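Local structure of N-acetyltransferase family protein (Bacillus anthracis, 3LNB) at residues N232-Q235 and K236-E240; K254-Y258 and G259-L263. The protein catalyses acetyl transfer from acetyl-coenzyme A to arylamines, and as an arylamine N-acetyltransferase it inactivates the drug sulfamethoxazole. The protein carries 1 engineered substitution. All coordinates share one frame; numbering follows the deposited sequence.

Contact 1: N232-Q235 and K236-E240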
# COMPACT_ATOMS: atom_id res chain seq x y z
N ASN A 232 -12.62 8.99 -0.29
CA ASN A 232 -13.05 9.23 -1.67
C ASN A 232 -12.51 10.57 -2.14
O ASN A 232 -12.26 10.76 -3.33
CB ASN A 232 -14.58 9.24 -1.78
CG ASN A 232 -15.18 7.86 -1.67
OD1 ASN A 232 -14.80 6.95 -2.39
ND2 ASN A 232 -16.12 7.70 -0.75
N ASN A 233 -12.34 11.51 -1.21
CA ASN A 233 -11.81 12.83 -1.57
C ASN A 233 -10.33 12.65 -1.92
O ASN A 233 -9.82 13.26 -2.85
CB ASN A 233 -11.95 13.83 -0.41
CG ASN A 233 -11.61 15.26 -0.83
OD1 ASN A 233 -12.37 15.91 -1.56
ND2 ASN A 233 -10.46 15.76 -0.37
N ILE A 234 -9.65 11.80 -1.15
CA ILE A 234 -8.24 11.54 -1.39
C ILE A 234 -8.07 10.92 -2.78
O ILE A 234 -7.16 11.27 -3.52
CB ILE A 234 -7.65 10.58 -0.32
CG1 ILE A 234 -7.64 11.27 1.05
CG2 ILE A 234 -6.23 10.16 -0.70
CD1 ILE A 234 -7.12 10.40 2.20
N GLN A 235 -8.97 10.01 -3.14
CA GLN A 235 -8.88 9.38 -4.45
C GLN A 235 -9.02 10.43 -5.54
O GLN A 235 -8.26 10.45 -6.50
CB GLN A 235 -9.96 8.31 -4.62
CG GLN A 235 -9.85 7.58 -5.95
CD GLN A 235 -10.84 6.44 -6.09
OE1 GLN A 235 -10.48 5.34 -6.48
NE2 GLN A 235 -12.11 6.71 -5.79
N LYS A 236 -10.01 11.31 -5.39
CA LYS A 236 -10.23 12.34 -6.39
C LYS A 236 -9.03 13.26 -6.57
O LYS A 236 -8.70 13.64 -7.69
CB LYS A 236 -11.49 13.15 -6.05
CG LYS A 236 -11.78 14.28 -7.02
CD LYS A 236 -11.71 13.85 -8.50
CE LYS A 236 -12.86 12.94 -8.90
NZ LYS A 236 -12.88 12.74 -10.40
N VAL A 237 -8.37 13.62 -5.47
CA VAL A 237 -7.19 14.48 -5.54
C VAL A 237 -6.04 13.80 -6.28
O VAL A 237 -5.25 14.44 -6.97
CB VAL A 237 -6.69 14.88 -4.13
CG1 VAL A 237 -5.42 15.71 -4.24
CG2 VAL A 237 -7.76 15.66 -3.39
N ILE A 238 -5.94 12.48 -6.12
CA ILE A 238 -4.89 11.72 -6.77
C ILE A 238 -5.21 11.56 -8.26
O ILE A 238 -4.32 11.45 -9.10
CB ILE A 238 -4.75 10.35 -6.08
CG1 ILE A 238 -4.05 10.55 -4.73
CG2 ILE A 238 -3.99 9.38 -6.97
CD1 ILE A 238 -3.86 9.27 -3.94
N VAL A 239 -6.50 11.57 -8.57
CA VAL A 239 -6.97 11.46 -9.94
C VAL A 239 -6.84 12.79 -10.69
O VAL A 239 -6.55 12.80 -11.89
CB VAL A 239 -8.46 11.04 -10.00
CG1 VAL A 239 -8.96 11.09 -11.45
CG2 VAL A 239 -8.64 9.65 -9.43
N GLU A 240 -7.01 13.91 -9.99
CA GLU A 240 -6.96 15.22 -10.66
C GLU A 240 -5.86 16.23 -10.31
O GLU A 240 -5.61 17.15 -11.09
CB GLU A 240 -8.31 15.91 -10.49
CG GLU A 240 -8.50 16.56 -9.11
CD GLU A 240 -9.90 17.12 -8.93
OE1 GLU A 240 -10.41 17.75 -9.88
OE2 GLU A 240 -10.48 16.93 -7.84
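Ile234 and Ile238 hold nearly the same torsions: in both, CG1 stands beside the backbone N (chi1 -67° and -74°) and CD1 continues an extended chain. With matching shapes set four residues apart, the two lie side by side and point the same way, and CG2 of Ile234 meets CD1 of Ile238 at 4.1 Å. CG1 of Ile238 also rests 3.4 Å from O of Ile234, the same carbonyl that receives the Ile238 amide. Gln235 instead has CG anti to its N (chi1 -177°) and an extended chain beyond, which carries its amide out from the helix to give NE2 to O of Lys79. Asn232 works on the same neighbouring loop, its OD1 accepting the N-H of Ile81.

These residues form the last turns of the alpha-helix 228-240. Three more i to i+4 bonds run from Lys236 N to Asn232 O (3.1 Å), from Val237 N to Asn233 O (3.0 Å) and from Val239 N to Gln235 O (2.9 Å), making four consecutive with that of Ile238. Gln235 O also receives a weak i to i+3 bond from Ile238 N, so two amides share this oxygen. The carbonyls of Ile238 and Val239 turn to side chains beyond the helix, Ser244 OG and Asn247 ND2.

In both valines CG2 stands beside the backbone N and over the carbonyl four residues back: CG2 of Val237 sits 3.2 Å from O of Asn233, and CG2 of Val239 sits 3.1 Å from O of Gln235. Val239 also touches Ile78. On the buried flank, Gln235 and Ile238 both touch Tyr100 of helix 99-112, next in sequence to Cys99 of the probable Cys-His-Asp catalytic triad. The nearest atoms of the Ile238 side chain and coenzyme A are about 5 Å apart, CD1 facing the sulfur.

Contact 2: K254-Y258 and G259-L263. With COA (coenzyme A), chain B.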
# COMPACT_ATOMS: atom_id res chain seq x y z
N LYS A 254 5.02 -4.82 -7.52
CA LYS A 254 4.74 -5.95 -6.65
C LYS A 254 6.05 -6.50 -6.11
O LYS A 254 7.10 -6.37 -6.74
CB LYS A 254 4.00 -7.04 -7.43
CG LYS A 254 3.53 -8.22 -6.58
CD LYS A 254 2.70 -9.21 -7.40
CE LYS A 254 3.55 -9.98 -8.39
NZ LYS A 254 4.51 -10.88 -7.70
N LEU A 255 5.98 -7.09 -4.93
CA LEU A 255 7.15 -7.69 -4.30
C LEU A 255 7.36 -9.08 -4.86
O LEU A 255 6.42 -9.71 -5.34
CB LEU A 255 6.95 -7.79 -2.79
CG LEU A 255 7.27 -6.58 -1.93
CD1 LEU A 255 6.75 -5.31 -2.57
CD2 LEU A 255 6.68 -6.80 -0.56
N THR A 256 8.60 -9.54 -4.80
CA THR A 256 8.97 -10.87 -5.26
C THR A 256 9.86 -11.46 -4.17
O THR A 256 10.26 -10.76 -3.24
CB THR A 256 9.79 -10.83 -6.57
OG1 THR A 256 10.99 -10.09 -6.36
CG2 THR A 256 8.99 -10.18 -7.67
N ASN A 257 10.17 -12.75 -4.28
CA ASN A 257 11.01 -13.36 -3.27
C ASN A 257 12.43 -12.80 -3.28
O ASN A 257 13.12 -12.86 -2.27
CB ASN A 257 11.03 -14.87 -3.46
CG ASN A 257 9.69 -15.50 -3.15
OD1 ASN A 257 9.18 -15.38 -2.04
ND2 ASN A 257 9.10 -16.16 -4.14
N TYR A 258 12.85 -12.21 -4.39
CA TYR A 258 14.20 -11.65 -4.49
C TYR A 258 14.27 -10.13 -4.65
O TYR A 258 15.33 -9.58 -4.94
CB TYR A 258 14.94 -12.33 -5.64
CG TYR A 258 15.03 -13.83 -5.47
CD1 TYR A 258 15.69 -14.39 -4.38
CD2 TYR A 258 14.43 -14.70 -6.38
CE1 TYR A 258 15.76 -15.76 -4.20
CE2 TYR A 258 14.49 -16.08 -6.21
CZ TYR A 258 15.15 -16.60 -5.11
OH TYR A 258 15.20 -17.97 -4.92
N GLY A 259 13.14 -9.46 -4.45
CA GLY A 259 13.10 -8.00 -4.57
C GLY A 259 11.70 -7.52 -4.88
O GLY A 259 10.76 -7.82 -4.15
N HIS A 260 11.57 -6.76 -5.97
CA HIS A 260 10.28 -6.26 -6.43
C HIS A 260 10.37 -5.92 -7.91
O HIS A 260 11.46 -5.80 -8.47
CB HIS A 260 9.82 -5.03 -5.63
CG HIS A 260 10.66 -3.81 -5.83
ND1 HIS A 260 11.86 -3.61 -5.18
CD2 HIS A 260 10.47 -2.71 -6.61
CE1 HIS A 260 12.36 -2.44 -5.54
NE2 HIS A 260 11.54 -1.87 -6.40
N ILE A 261 9.21 -5.78 -8.55
CA ILE A 261 9.16 -5.47 -9.97
C ILE A 261 8.19 -4.33 -10.23
O ILE A 261 7.16 -4.20 -9.56
CB ILE A 261 8.72 -6.71 -10.80
CG1 ILE A 261 7.48 -7.34 -10.18
CG2 ILE A 261 9.86 -7.73 -10.85
CD1 ILE A 261 6.86 -8.44 -11.03
N SER A 262 8.54 -3.50 -11.20
CA SER A 262 7.74 -2.35 -11.58
C SER A 262 7.58 -2.26 -13.10
O SER A 262 8.52 -2.47 -13.87
CB SER A 262 8.38 -1.06 -11.04
OG SER A 262 8.33 -1.04 -9.63
N LEU A 263 6.36 -1.93 -13.52
CA LEU A 263 6.06 -1.84 -14.93
C LEU A 263 5.31 -0.55 -15.28
O LEU A 263 4.30 -0.24 -14.67
CB LEU A 263 5.21 -3.03 -15.35
CG LEU A 263 4.71 -3.05 -16.80
CD1 LEU A 263 5.87 -3.37 -17.73
CD2 LEU A 263 3.59 -4.08 -16.95
N1A COA B . 3.44 7.11 -10.01
C2A COA B . 3.66 6.70 -11.24
N3A COA B . 4.84 6.26 -11.63
C4A COA B . 5.87 6.23 -10.78
C5A COA B . 5.69 6.66 -9.47
C6A COA B . 4.42 7.11 -9.09
N6A COA B . 4.19 7.51 -7.85
N7A COA B . 6.84 6.51 -8.83
C8A COA B . 7.72 6.00 -9.69
N9A COA B . 7.13 5.83 -10.88
C1B COA B . 7.75 5.18 -12.06
C2B COA B . 9.02 5.89 -12.54
O2B COA B . 8.68 7.02 -13.34
C3B COA B . 9.64 4.79 -13.40
O3B COA B . 9.17 4.88 -14.75
P3B COA B . 10.16 4.45 -15.95
O7A COA B . 10.85 3.17 -15.67
O8A COA B . 9.25 4.38 -17.28
O9A COA B . 11.17 5.68 -16.13
C4B COA B . 9.14 3.50 -12.75
O4B COA B . 8.26 3.90 -11.68
C5B COA B . 10.29 2.69 -12.16
O5B COA B . 10.94 3.45 -11.14
P1A COA B . 12.32 2.91 -10.51
O1A COA B . 12.65 3.87 -9.26
O2A COA B . 13.41 2.90 -11.51
O3A COA B . 12.01 1.43 -9.95
P2A COA B . 11.28 1.13 -8.55
O4A COA B . 12.46 0.99 -7.46
O5A COA B . 10.47 -0.10 -8.65
O6A COA B . 10.42 2.43 -8.13
CBP COA B . 8.15 2.41 -7.19
CCP COA B . 9.03 2.54 -8.44
CDP COA B . 8.21 0.97 -6.67
CEP COA B . 6.70 2.75 -7.57
CAP COA B . 8.63 3.38 -6.11
OAP COA B . 8.61 4.72 -6.64
C9P COA B . 7.73 3.34 -4.88
O9P COA B . 7.75 2.38 -4.11
N8P COA B . 6.95 4.41 -4.72
C7P COA B . 6.03 4.58 -3.58
C6P COA B . 4.70 5.16 -4.06
C5P COA B . 3.88 5.72 -2.89
O5P COA B . 4.21 6.77 -2.35
N4P COA B . 2.82 5.01 -2.53
C3P COA B . 1.96 5.43 -1.42
C2P COA B . 0.99 6.53 -1.86
S1P COA B . -0.31 5.97 -3.01
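Gly259 closes its turn with Thr256 in a backbone conformation, phi 156° and psi -125°, in which a CB would run into the carbonyl O of Tyr258. Its own carbonyl accepts the amide of Thr256, N to O 2.8 Å, with the donor well above the carbonyl plane; the return bond from Gly259 N to Thr256 O is weak. Inside the turn, Thr256 OG1 takes a weak bond from the amide of Tyr258.

The result is a beta hairpin, strands 252-256 and 259-263 joined by a type I turn from Thr256 to Gly259. Beyond the turn, Lys254 and Ile261 form an antiparallel hydrogen-bonded pair: Lys254 N reaches Ile261 O at 3.0 Å, and Ile261 N reaches Lys254 O at 2.8 Å in a nearly linear approach. On the sheet face these two share with Thr256, the side chains of Thr256 and Ile261 cross at about a right angle, CG2 of Thr256 meeting CG1 of Ile261 at 4.1 Å, with helix 283-294 packed over Ile261.

His260 lies on the other face. Its CG sits between the backbone N and the carbonyl carbon (chi1 67°), and the ring presents its edge to the coenzyme A phosphate next to the pantetheine arm, with the phosphorus P2A in the ring plane. His260 NE2 donates to coenzyme A O4A at 3.2 Å and, weakly, to O5A at 3.1 Å. Ser262 OG donates to O5A too, over a short 2.5 Å, so two side chains of one strand grip that oxygen. Ser158, Thr264, Asn267 and Lys278 add further hydrogen bonds to the cofactor.

Contact 1 comes first along the chain, on helix 228-240, and contact 2 follows on the next regular element, the hairpin 252-263, part of the five-stranded antiparallel sheet. They do not touch: their centres are 26 Å apart, their nearest atoms about 15 Å, and they lie on opposite sides of the chain's centre. Coenzyme A spans the space between. Residues 236-240 bring an isoleucine near its thiol, where acetyl transfer probably takes place, whereas residues 259-263 bind the pantetheine-side phosphate of its pyrophosphate. This agrees with the three-domain architecture of arylamine N-acetyltransferases, in which a helical interdomain segment leads from the beta-barrel domain to the C-terminal domain.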